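Local coordinates for hypothetical protein (Vibrio cholerae, PDB 2V1L), which is of unknown function but is encoded on a pathogenicity island and shares structural homology with the human p32 protein, at residues L11-P16 against F96-G101; K15-L20 against W72-I77; A19-I24 against I62-S67; R92-D97 against Q124-N129. All coordinates share one frame; numbering follows the deposited sequence.

Contact 1: residues L11-P16 against F96-G101; sequences LPISKP and FDFQRG
Leu11 sets CG beside the backbone N and anti to the carbonyl carbon (chi1 -74°), Phe96 and Phe98 do likewise, and these torsions gather one leucine branch and two phenyl rings into a small apolar cluster. The cluster packs the loop leading into helix 15-29 against the end of strand 95-97 and the turn after it, on the face of the antiparallel sheet that the helices cover. CD1 of Leu11 does most of the touching. It lies 3.7 Å from CD1 of Phe96 and equally 3.7 Å from CE1 of Phe98, meeting both rings obliquely, and the leucine side chain runs at about a right angle to each phenylalanine. Ile13 comes at Phe98 from the opposite direction and reaches it with the end of its longer branch, CD1 standing 4.1 Å from CZ. Between these two residues Pro12 centres an inverse gamma turn, closed by Ile13 N to Leu11 O at 2.7 Å, and this bend probably helps to bring both side chains to the Phe98 ring. Outside the cluster, Tyr123 of helix 117-135 meets the Phe96 ring edge-to-face and also touches Leu11 and Ile13. The turn after the strand is held by an Asx motif, in which Arg100 N donates to Asp97 OD1 at 3.1 Å, arriving from above the carboxylate plane, 50° out of it.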
# COMPACT_ATOMS: atom_id res chain seq x y z
N LEU A 11 -2.27 -8.98 8.92
CA LEU A 11 -3.40 -8.16 8.48
C LEU A 11 -4.19 -8.91 7.40
O LEU A 11 -3.60 -9.64 6.61
CB LEU A 11 -2.91 -6.80 7.98
CG LEU A 11 -2.46 -5.83 9.09
CD1 LEU A 11 -1.99 -4.53 8.49
CD2 LEU A 11 -3.57 -5.59 10.12
N PRO A 12 -5.52 -8.73 7.36
CA PRO A 12 -6.32 -9.49 6.42
C PRO A 12 -6.23 -8.97 4.97
O PRO A 12 -7.21 -8.45 4.43
CB PRO A 12 -7.73 -9.34 6.97
CG PRO A 12 -7.73 -8.02 7.62
CD PRO A 12 -6.35 -7.82 8.17
N ILE A 13 -5.04 -9.12 4.37
CA ILE A 13 -4.82 -8.78 2.98
C ILE A 13 -5.74 -9.67 2.13
O ILE A 13 -5.78 -10.89 2.32
CB ILE A 13 -3.33 -8.91 2.55
CG1 ILE A 13 -2.44 -7.99 3.41
CG2 ILE A 13 -3.12 -8.53 1.09
CD1 ILE A 13 -0.95 -8.16 3.19
N SER A 14 -6.48 -9.03 1.23
CA SER A 14 -7.49 -9.68 0.38
C SER A 14 -6.93 -10.38 -0.82
O SER A 14 -5.89 -9.97 -1.38
CB SER A 14 -8.47 -8.63 -0.15
OG SER A 14 -9.39 -8.30 0.87
N LYS A 15 -7.68 -11.40 -1.25
CA LYS A 15 -7.47 -12.02 -2.56
C LYS A 15 -7.48 -11.01 -3.71
O LYS A 15 -6.57 -11.02 -4.54
CB LYS A 15 -8.47 -13.16 -2.77
CG LYS A 15 -8.11 -14.37 -1.95
CD LYS A 15 -9.18 -15.42 -2.04
CE LYS A 15 -8.58 -16.79 -1.83
NZ LYS A 15 -7.71 -17.11 -3.01
N PRO A 16 -8.48 -10.10 -3.77
CA PRO A 16 -8.40 -9.06 -4.80
C PRO A 16 -7.12 -8.21 -4.74
O PRO A 16 -6.62 -7.77 -5.78
CB PRO A 16 -9.63 -8.20 -4.50
CG PRO A 16 -10.56 -9.13 -3.83
CD PRO A 16 -9.72 -9.98 -2.98
N PHE A 96 1.81 0.65 6.61
CA PHE A 96 1.70 -0.69 7.17
C PHE A 96 3.04 -1.34 6.91
O PHE A 96 3.36 -1.61 5.78
CB PHE A 96 0.55 -1.49 6.53
CG PHE A 96 -0.80 -0.82 6.67
CD1 PHE A 96 -1.50 -0.91 7.88
CD2 PHE A 96 -1.34 -0.06 5.63
CE1 PHE A 96 -2.76 -0.25 8.03
CE2 PHE A 96 -2.59 0.58 5.76
CZ PHE A 96 -3.28 0.50 6.97
N ASP A 97 3.83 -1.55 7.94
CA ASP A 97 5.21 -2.03 7.74
C ASP A 97 5.29 -3.50 8.17
O ASP A 97 5.30 -3.81 9.36
CB ASP A 97 6.19 -1.14 8.52
CG ASP A 97 7.66 -1.44 8.19
OD1 ASP A 97 8.01 -2.61 7.91
OD2 ASP A 97 8.48 -0.50 8.21
N PHE A 98 5.30 -4.40 7.20
CA PHE A 98 5.21 -5.83 7.51
C PHE A 98 6.57 -6.41 7.96
O PHE A 98 6.62 -7.24 8.86
CB PHE A 98 4.56 -6.61 6.33
CG PHE A 98 3.16 -6.11 6.00
CD1 PHE A 98 2.10 -6.38 6.84
CD2 PHE A 98 2.94 -5.34 4.87
CE1 PHE A 98 0.83 -5.90 6.55
CE2 PHE A 98 1.68 -4.86 4.58
CZ PHE A 98 0.63 -5.13 5.42
N GLN A 99 7.66 -5.94 7.35
CA GLN A 99 9.03 -6.23 7.78
C GLN A 99 9.20 -6.05 9.29
O GLN A 99 9.78 -6.89 9.97
CB GLN A 99 10.02 -5.29 7.09
CG GLN A 99 10.29 -5.55 5.63
CD GLN A 99 11.20 -4.49 4.95
OE1 GLN A 99 11.07 -3.27 5.18
NE2 GLN A 99 12.10 -4.96 4.11
N ARG A 100 8.66 -4.96 9.81
CA ARG A 100 8.89 -4.56 11.18
C ARG A 100 7.74 -4.90 12.12
O ARG A 100 7.90 -4.91 13.35
CB ARG A 100 9.10 -3.05 11.19
CG ARG A 100 10.10 -2.60 12.14
CD ARG A 100 10.51 -1.20 11.83
NE ARG A 100 11.01 -0.64 13.05
CZ ARG A 100 11.76 0.45 13.14
NH1 ARG A 100 12.14 1.13 12.07
NH2 ARG A 100 12.14 0.81 14.34
N GLY A 101 6.57 -5.17 11.54
CA GLY A 101 5.39 -5.48 12.34
C GLY A 101 4.70 -4.27 12.96
O GLY A 101 4.01 -4.42 13.96

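Contact 2: residues K15-L20 against W72-I77; sequences KPFHAL and WCIEYI
Phe17 packing on Ile74 and Ile77 is a buried, wholly apolar helix-to-sheet contact, placed where the first turns of helix 15-29 lie over strand 72-82. One ring does the work for the helix. With CG anti to the backbone N (chi1 -170°), Phe17 extends its ring toward the strand, and the far rim, CE2 and CZ, arrives among the isoleucine ends. CD1 of Ile74 sits at the ring edge, close to the ring plane, 3.8 Å from CE2 of Phe17, the two side chains crossing at about a right angle. Ile77 comes from the opposite direction, its CD1 3.6 Å from Phe17 CZ and oblique to the ring. Residues 74 and 77 can both face the helix, although three apart, because Glu75 and Tyr76 form a classic beta bulge opposite Ala63, which shifts the strand's in-and-out pattern by one residue. Helix 117-135 borders the same ring through Glu127 and Phe130, while its Trp126 touches Ile77. The arrangement is characteristic of a helix layer packed on one face of an antiparallel sheet, as in alpha+beta folds, here with a classic bulge in the covered strand.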
# COMPACT_ATOMS: atom_id res chain seq x y z
N LYS A 15 -7.68 -11.40 -1.25
CA LYS A 15 -7.47 -12.02 -2.56
C LYS A 15 -7.48 -11.01 -3.71
O LYS A 15 -6.57 -11.02 -4.54
CB LYS A 15 -8.47 -13.16 -2.77
CG LYS A 15 -8.11 -14.37 -1.95
CD LYS A 15 -9.18 -15.42 -2.04
CE LYS A 15 -8.58 -16.79 -1.83
NZ LYS A 15 -7.71 -17.11 -3.01
N PRO A 16 -8.48 -10.10 -3.77
CA PRO A 16 -8.40 -9.06 -4.80
C PRO A 16 -7.12 -8.21 -4.74
O PRO A 16 -6.62 -7.77 -5.78
CB PRO A 16 -9.63 -8.20 -4.50
CG PRO A 16 -10.56 -9.13 -3.83
CD PRO A 16 -9.72 -9.98 -2.98
N PHE A 17 -6.57 -7.99 -3.54
CA PHE A 17 -5.34 -7.21 -3.41
C PHE A 17 -4.17 -8.05 -3.94
O PHE A 17 -3.34 -7.55 -4.65
CB PHE A 17 -5.11 -6.78 -1.96
CG PHE A 17 -3.99 -5.77 -1.78
CD1 PHE A 17 -4.20 -4.42 -2.03
CD2 PHE A 17 -2.74 -6.18 -1.32
CE1 PHE A 17 -3.17 -3.50 -1.84
CE2 PHE A 17 -1.70 -5.25 -1.13
CZ PHE A 17 -1.91 -3.91 -1.40
N HIS A 18 -4.14 -9.33 -3.63
CA HIS A 18 -3.08 -10.20 -4.19
C HIS A 18 -3.12 -10.28 -5.70
O HIS A 18 -2.08 -10.20 -6.37
CB HIS A 18 -3.11 -11.59 -3.56
CG HIS A 18 -2.69 -11.60 -2.12
ND1 HIS A 18 -3.40 -12.26 -1.14
CD2 HIS A 18 -1.64 -11.03 -1.50
CE1 HIS A 18 -2.80 -12.11 0.02
NE2 HIS A 18 -1.72 -11.37 -0.17
N ALA A 19 -4.33 -10.42 -6.24
CA ALA A 19 -4.60 -10.38 -7.68
C ALA A 19 -4.16 -9.08 -8.34
O ALA A 19 -3.64 -9.12 -9.45
CB ALA A 19 -6.11 -10.64 -7.95
N LEU A 20 -4.39 -7.93 -7.70
CA LEU A 20 -3.81 -6.67 -8.21
C LEU A 20 -2.29 -6.73 -8.25
O LEU A 20 -1.68 -6.40 -9.28
CB LEU A 20 -4.29 -5.45 -7.41
CG LEU A 20 -3.61 -4.10 -7.73
CD1 LEU A 20 -3.82 -3.63 -9.19
CD2 LEU A 20 -4.06 -3.05 -6.78
N TRP A 72 6.57 -14.39 -3.15
CA TRP A 72 6.80 -12.96 -2.85
C TRP A 72 6.30 -12.55 -1.47
O TRP A 72 5.35 -13.12 -0.94
CB TRP A 72 6.16 -12.07 -3.91
CG TRP A 72 6.85 -12.12 -5.25
CD1 TRP A 72 6.69 -13.08 -6.21
CD2 TRP A 72 7.79 -11.17 -5.78
NE1 TRP A 72 7.48 -12.78 -7.31
CE2 TRP A 72 8.16 -11.62 -7.07
CE3 TRP A 72 8.35 -9.98 -5.29
CZ2 TRP A 72 9.08 -10.93 -7.88
CZ3 TRP A 72 9.27 -9.28 -6.10
CH2 TRP A 72 9.62 -9.76 -7.38
N CYS A 73 6.95 -11.54 -0.89
CA CYS A 73 6.58 -11.03 0.43
C CYS A 73 6.27 -9.55 0.34
O CYS A 73 7.02 -8.79 -0.26
CB CYS A 73 7.74 -11.25 1.40
SG CYS A 73 8.38 -12.96 1.37
N ILE A 74 5.14 -9.14 0.92
CA ILE A 74 4.81 -7.71 0.99
C ILE A 74 5.58 -7.08 2.15
O ILE A 74 5.44 -7.48 3.30
CB ILE A 74 3.28 -7.45 1.12
CG1 ILE A 74 2.97 -5.96 1.10
CG2 ILE A 74 2.73 -8.05 2.40
CD1 ILE A 74 1.61 -5.68 0.60
N GLU A 75 6.43 -6.11 1.81
CA GLU A 75 7.33 -5.46 2.78
C GLU A 75 6.64 -4.35 3.56
O GLU A 75 6.63 -4.36 4.78
CB GLU A 75 8.56 -4.91 2.07
CG GLU A 75 9.28 -5.94 1.24
CD GLU A 75 10.14 -6.86 2.07
OE1 GLU A 75 9.60 -7.58 2.95
OE2 GLU A 75 11.37 -6.86 1.82
N TYR A 76 6.09 -3.39 2.85
CA TYR A 76 5.31 -2.36 3.46
C TYR A 76 4.31 -1.77 2.47
O TYR A 76 4.48 -1.91 1.27
CB TYR A 76 6.23 -1.24 4.00
CG TYR A 76 7.07 -0.56 2.94
CD1 TYR A 76 8.42 -0.89 2.80
CD2 TYR A 76 6.53 0.40 2.09
CE1 TYR A 76 9.22 -0.27 1.84
CE2 TYR A 76 7.32 1.04 1.13
CZ TYR A 76 8.67 0.69 1.01
OH TYR A 76 9.46 1.28 0.06
N ILE A 77 3.30 -1.09 3.00
CA ILE A 77 2.38 -0.31 2.18
C ILE A 77 2.31 1.08 2.79
O ILE A 77 2.03 1.20 3.97
CB ILE A 77 0.94 -0.93 2.19
CG1 ILE A 77 0.96 -2.35 1.63
CG2 ILE A 77 -0.04 -0.05 1.38
CD1 ILE A 77 -0.38 -3.09 1.77

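Contact 3: residues A19-I24 against I62-S67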
# COMPACT_ATOMS: atom_id res chain seq x y z
N ALA A 19 -4.33 -10.42 -6.24
CA ALA A 19 -4.60 -10.38 -7.68
C ALA A 19 -4.16 -9.08 -8.34
O ALA A 19 -3.64 -9.12 -9.45
CB ALA A 19 -6.11 -10.64 -7.95
N LEU A 20 -4.39 -7.93 -7.70
CA LEU A 20 -3.81 -6.67 -8.21
C LEU A 20 -2.29 -6.73 -8.25
O LEU A 20 -1.68 -6.40 -9.28
CB LEU A 20 -4.29 -5.45 -7.41
CG LEU A 20 -3.61 -4.10 -7.73
CD1 LEU A 20 -3.82 -3.63 -9.19
CD2 LEU A 20 -4.06 -3.05 -6.78
N LEU A 21 -1.69 -7.16 -7.14
CA LEU A 21 -0.22 -7.27 -7.03
C LEU A 21 0.33 -8.25 -8.04
O LEU A 21 1.25 -7.93 -8.79
CB LEU A 21 0.21 -7.71 -5.64
CG LEU A 21 -0.00 -6.81 -4.41
CD1 LEU A 21 0.52 -7.51 -3.16
CD2 LEU A 21 0.66 -5.46 -4.58
N ALA A 22 -0.24 -9.46 -8.06
CA ALA A 22 0.15 -10.51 -9.01
C ALA A 22 0.09 -10.00 -10.45
O ALA A 22 1.02 -10.24 -11.23
CB ALA A 22 -0.73 -11.75 -8.83
N ASN A 23 -0.98 -9.29 -10.78
CA ASN A 23 -1.16 -8.79 -12.13
C ASN A 23 -0.05 -7.85 -12.55
O ASN A 23 0.49 -7.97 -13.65
CB ASN A 23 -2.52 -8.10 -12.29
CG ASN A 23 -2.99 -8.05 -13.74
OD1 ASN A 23 -3.27 -6.98 -14.27
ND2 ASN A 23 -3.05 -9.22 -14.38
N ILE A 24 0.29 -6.92 -11.67
CA ILE A 24 1.29 -5.90 -11.98
C ILE A 24 2.70 -6.48 -12.09
O ILE A 24 3.50 -6.03 -12.91
CB ILE A 24 1.21 -4.71 -11.01
CG1 ILE A 24 -0.05 -3.89 -11.32
CG2 ILE A 24 2.45 -3.83 -11.12
CD1 ILE A 24 -0.37 -2.84 -10.29
N ILE A 62 4.08 0.50 -2.55
CA ILE A 62 4.09 -0.85 -2.02
C ILE A 62 5.42 -1.53 -2.35
O ILE A 62 5.88 -1.45 -3.48
CB ILE A 62 2.91 -1.70 -2.57
CG1 ILE A 62 1.56 -1.05 -2.22
CG2 ILE A 62 3.00 -3.14 -2.01
CD1 ILE A 62 0.40 -1.36 -3.19
N ALA A 63 6.02 -2.20 -1.36
CA ALA A 63 7.30 -2.89 -1.56
C ALA A 63 7.24 -4.38 -1.34
O ALA A 63 6.71 -4.88 -0.34
CB ALA A 63 8.39 -2.29 -0.68
N LEU A 64 7.84 -5.08 -2.29
CA LEU A 64 7.83 -6.53 -2.29
C LEU A 64 9.25 -7.02 -2.54
O LEU A 64 10.00 -6.41 -3.31
CB LEU A 64 6.91 -7.05 -3.41
CG LEU A 64 5.50 -6.48 -3.60
CD1 LEU A 64 4.97 -6.83 -4.97
CD2 LEU A 64 4.56 -7.02 -2.55
N SER A 65 9.61 -8.12 -1.90
CA SER A 65 10.86 -8.80 -2.21
C SER A 65 10.56 -10.26 -2.52
O SER A 65 9.60 -10.83 -1.98
CB SER A 65 11.83 -8.69 -1.05
OG SER A 65 11.38 -9.49 0.03
N GLN A 66 11.39 -10.85 -3.38
CA GLN A 66 11.26 -12.25 -3.82
C GLN A 66 11.96 -13.17 -2.83
O GLN A 66 13.19 -13.10 -2.67
CB GLN A 66 11.88 -12.43 -5.22
CG GLN A 66 12.24 -11.10 -5.93
CD GLN A 66 13.20 -11.26 -7.12
OE1 GLN A 66 13.01 -12.14 -7.97
NE2 GLN A 66 14.21 -10.39 -7.19
N SER A 67 11.19 -14.04 -2.17
CA SER A 67 11.74 -14.93 -1.15
C SER A 67 12.74 -15.95 -1.69
O SER A 67 12.91 -16.10 -2.91
CB SER A 67 10.61 -15.65 -0.40
OG SER A 67 11.11 -16.57 0.55
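Leu21 meets Ile62 and Leu64 with its two methyl branches divided between them, each pair of side chains crossing at a slant. CD1 of Leu21 turns to CD2 of Leu64, 4.1 Å away, and CD2 of Leu21 turns to CG2 of Ile62 at 4.2 Å. The fork of the leucine therefore spans two strand residues that point to the same side of the sheet, with Ala63 between them facing the other way. These are methyl-to-methyl contacts at ordinary van der Waals distance, with no polar group taking part. Leu21 carries CG beside its backbone N (chi1 -67°); CD1 continues the extended chain and CD2 is the other branch at CG. On the strand, Ile62 holds its short branch, CG2, anti to the backbone N, and this branch makes the nearest approach, with CD1 of the longer arm almost as close to the same Leu21 methyl; Leu64 offers one terminal methyl. The backbones remain well separated, the nearest alpha carbons, those of Leu21 and Ile62, being 9.2 Å apart, so side chains alone fill the interface. Its surroundings are mostly apolar as well: Phe6 touches Leu21, Phe130 of helix 117-135 touches Ile62, and strand 41-46 contributes Phe45 beside Ile62 and Met43 beside Leu64. Strands 41-46 and 72-82 flank 60-66, hydrogen-bonded through the backbones of Leu64 with Val41 and Ser65 with Cys73. An aliphatic residue of a helix lying over alternate residues of a sheet strand is typical of the hydrophobic core between a helical layer and an antiparallel sheet.

Contact 4: residues R92-D97 against Q124-N129; sequences RCLDFD and QLWESN
Leu94 and Phe96 both meet the indole of Trp126, and the path of the chain through residues 92 to 97 explains why. Arg92 comes first, on the strand that ends near the corner; its NH1 has a long salt bridge, 3.8 Å, to Asp95 OD2, with the oxygen well out of the guanidinium plane, so that only charge attraction is implied. Cys93 and Leu94 then form a classic beta bulge opposite Asp79 as the chain turns its corner. Leu94 directs its side chain at the helix, and its CD1 comes 4.2 Å from CD1 of Trp126, the two side chains meeting at a slant. Asp95 faces elsewhere and bonds through OD1 to Thr78 OG1. Phe96 again faces the helix: Trp126 CG lies at the edge of its ring, near the ring plane, 4.1 Å from Phe96 CE2. The rings form an oblique aromatic pair, their planes at 55° and the centroids of the phenyl and the five-membered ring 5.8 Å apart. On Trp126, CG anti to the backbone N (chi1 177°) carries the indole off the helix toward Phe96 and Leu94. The indole thus lies between helix 117-135 and the sheet, touching Ile77 and Asp79 of strand 72-82 as well as Phe17 of helix 15-29, while Phe130, one turn further along its own helix, meets it with nearly parallel ring planes.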
# COMPACT_ATOMS: atom_id res chain seq x y z
N ARG A 92 4.18 10.61 5.02
CA ARG A 92 3.51 9.32 5.21
C ARG A 92 2.22 9.63 5.93
O ARG A 92 2.20 10.43 6.86
CB ARG A 92 4.34 8.35 6.06
CG ARG A 92 5.69 7.93 5.44
CD ARG A 92 6.25 6.74 6.21
NE ARG A 92 7.64 6.46 5.85
CZ ARG A 92 8.42 5.59 6.49
NH1 ARG A 92 7.96 4.91 7.54
NH2 ARG A 92 9.66 5.40 6.08
N CYS A 93 1.13 9.02 5.48
CA CYS A 93 -0.19 9.32 6.02
C CYS A 93 -0.72 8.10 6.76
O CYS A 93 -1.18 8.19 7.90
CB CYS A 93 -1.12 9.67 4.86
SG CYS A 93 -2.79 9.99 5.37
N LEU A 94 -0.65 6.95 6.08
CA LEU A 94 -0.87 5.64 6.64
C LEU A 94 0.30 4.80 6.19
O LEU A 94 0.72 4.90 5.03
CB LEU A 94 -2.12 5.00 6.05
CG LEU A 94 -3.52 5.48 6.44
CD1 LEU A 94 -4.14 6.25 5.33
CD2 LEU A 94 -4.38 4.22 6.69
N ASP A 95 0.80 3.96 7.06
CA ASP A 95 1.93 3.09 6.72
C ASP A 95 1.69 1.73 7.38
O ASP A 95 1.35 1.67 8.56
CB ASP A 95 3.25 3.70 7.22
CG ASP A 95 4.47 2.89 6.80
OD1 ASP A 95 4.75 2.77 5.58
OD2 ASP A 95 5.14 2.38 7.70
N PHE A 96 1.81 0.65 6.61
CA PHE A 96 1.70 -0.69 7.17
C PHE A 96 3.04 -1.34 6.91
O PHE A 96 3.36 -1.61 5.78
CB PHE A 96 0.55 -1.49 6.53
CG PHE A 96 -0.80 -0.82 6.67
CD1 PHE A 96 -1.50 -0.91 7.88
CD2 PHE A 96 -1.34 -0.06 5.63
CE1 PHE A 96 -2.76 -0.25 8.03
CE2 PHE A 96 -2.59 0.58 5.76
CZ PHE A 96 -3.28 0.50 6.97
N ASP A 97 3.83 -1.55 7.94
CA ASP A 97 5.21 -2.03 7.74
C ASP A 97 5.29 -3.50 8.17
O ASP A 97 5.30 -3.81 9.36
CB ASP A 97 6.19 -1.14 8.52
CG ASP A 97 7.66 -1.44 8.19
OD1 ASP A 97 8.01 -2.61 7.91
OD2 ASP A 97 8.48 -0.50 8.21
N GLN A 124 -8.45 -2.73 6.65
CA GLN A 124 -9.57 -3.19 5.83
C GLN A 124 -10.25 -2.04 5.11
O GLN A 124 -10.64 -2.18 3.97
CB GLN A 124 -10.61 -3.89 6.71
CG GLN A 124 -10.15 -5.27 7.16
CD GLN A 124 -11.20 -5.91 8.02
OE1 GLN A 124 -11.88 -5.22 8.80
NE2 GLN A 124 -11.39 -7.21 7.86
N LEU A 125 -10.42 -0.93 5.81
CA LEU A 125 -10.95 0.27 5.22
C LEU A 125 -10.03 0.86 4.19
O LEU A 125 -10.47 1.18 3.11
CB LEU A 125 -11.29 1.33 6.27
CG LEU A 125 -12.48 0.99 7.16
CD1 LEU A 125 -12.35 1.73 8.51
CD2 LEU A 125 -13.81 1.35 6.51
N TRP A 126 -8.75 1.03 4.53
CA TRP A 126 -7.76 1.50 3.56
C TRP A 126 -7.78 0.65 2.28
O TRP A 126 -7.77 1.19 1.15
CB TRP A 126 -6.32 1.45 4.14
CG TRP A 126 -5.37 1.86 3.07
CD1 TRP A 126 -5.09 3.13 2.69
CD2 TRP A 126 -4.67 1.00 2.16
NE1 TRP A 126 -4.22 3.12 1.62
CE2 TRP A 126 -3.95 1.82 1.28
CE3 TRP A 126 -4.55 -0.39 2.03
CZ2 TRP A 126 -3.13 1.31 0.27
CZ3 TRP A 126 -3.75 -0.91 1.01
CH2 TRP A 126 -3.05 -0.05 0.15
N GLU A 127 -7.76 -0.67 2.44
CA GLU A 127 -7.63 -1.57 1.28
C GLU A 127 -8.87 -1.59 0.37
O GLU A 127 -8.73 -1.69 -0.84
CB GLU A 127 -7.32 -3.00 1.72
CG GLU A 127 -6.89 -3.94 0.57
CD GLU A 127 -7.06 -5.41 0.93
OE1 GLU A 127 -6.04 -6.10 1.18
OE2 GLU A 127 -8.22 -5.87 0.99
N SER A 128 -10.05 -1.55 0.97
CA SER A 128 -11.35 -1.42 0.26
C SER A 128 -11.41 -0.11 -0.58
O SER A 128 -11.81 -0.08 -1.76
CB SER A 128 -12.48 -1.48 1.32
OG SER A 128 -13.69 -0.90 0.85
N ASN A 129 -10.95 0.98 0.02
CA ASN A 129 -10.81 2.25 -0.69
C ASN A 129 -9.81 2.14 -1.86
O ASN A 129 -10.14 2.44 -3.00
CB ASN A 129 -10.35 3.34 0.30
CG ASN A 129 -11.48 3.81 1.23
OD1 ASN A 129 -11.24 4.60 2.15
ND2 ASN A 129 -12.70 3.35 0.98

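In the fold
All four contacts join helices or their approaches to a single curved antiparallel sheet. Contacts 1, 2 and 3 begin successively along residues 11-24 and reach strands 95-97, 72-82 and 60-66, which are consecutive neighbours in that sheet; contact 3 is nested inside the loop closed by contact 1. Contact 4 follows contacts 2 and 3 in series and brings in helix 117-135. The centres of contacts 2 and 3 lie 5 Å apart, those of contacts 3 and 4 about 16 Å. Glu127 links contacts 1 and 4 through Ser14, and Trp126 touches Ile77 of contact 2. The N-terminal and C-terminal helices thus pack side by side on the same sheet, consistent with one shared apolar core.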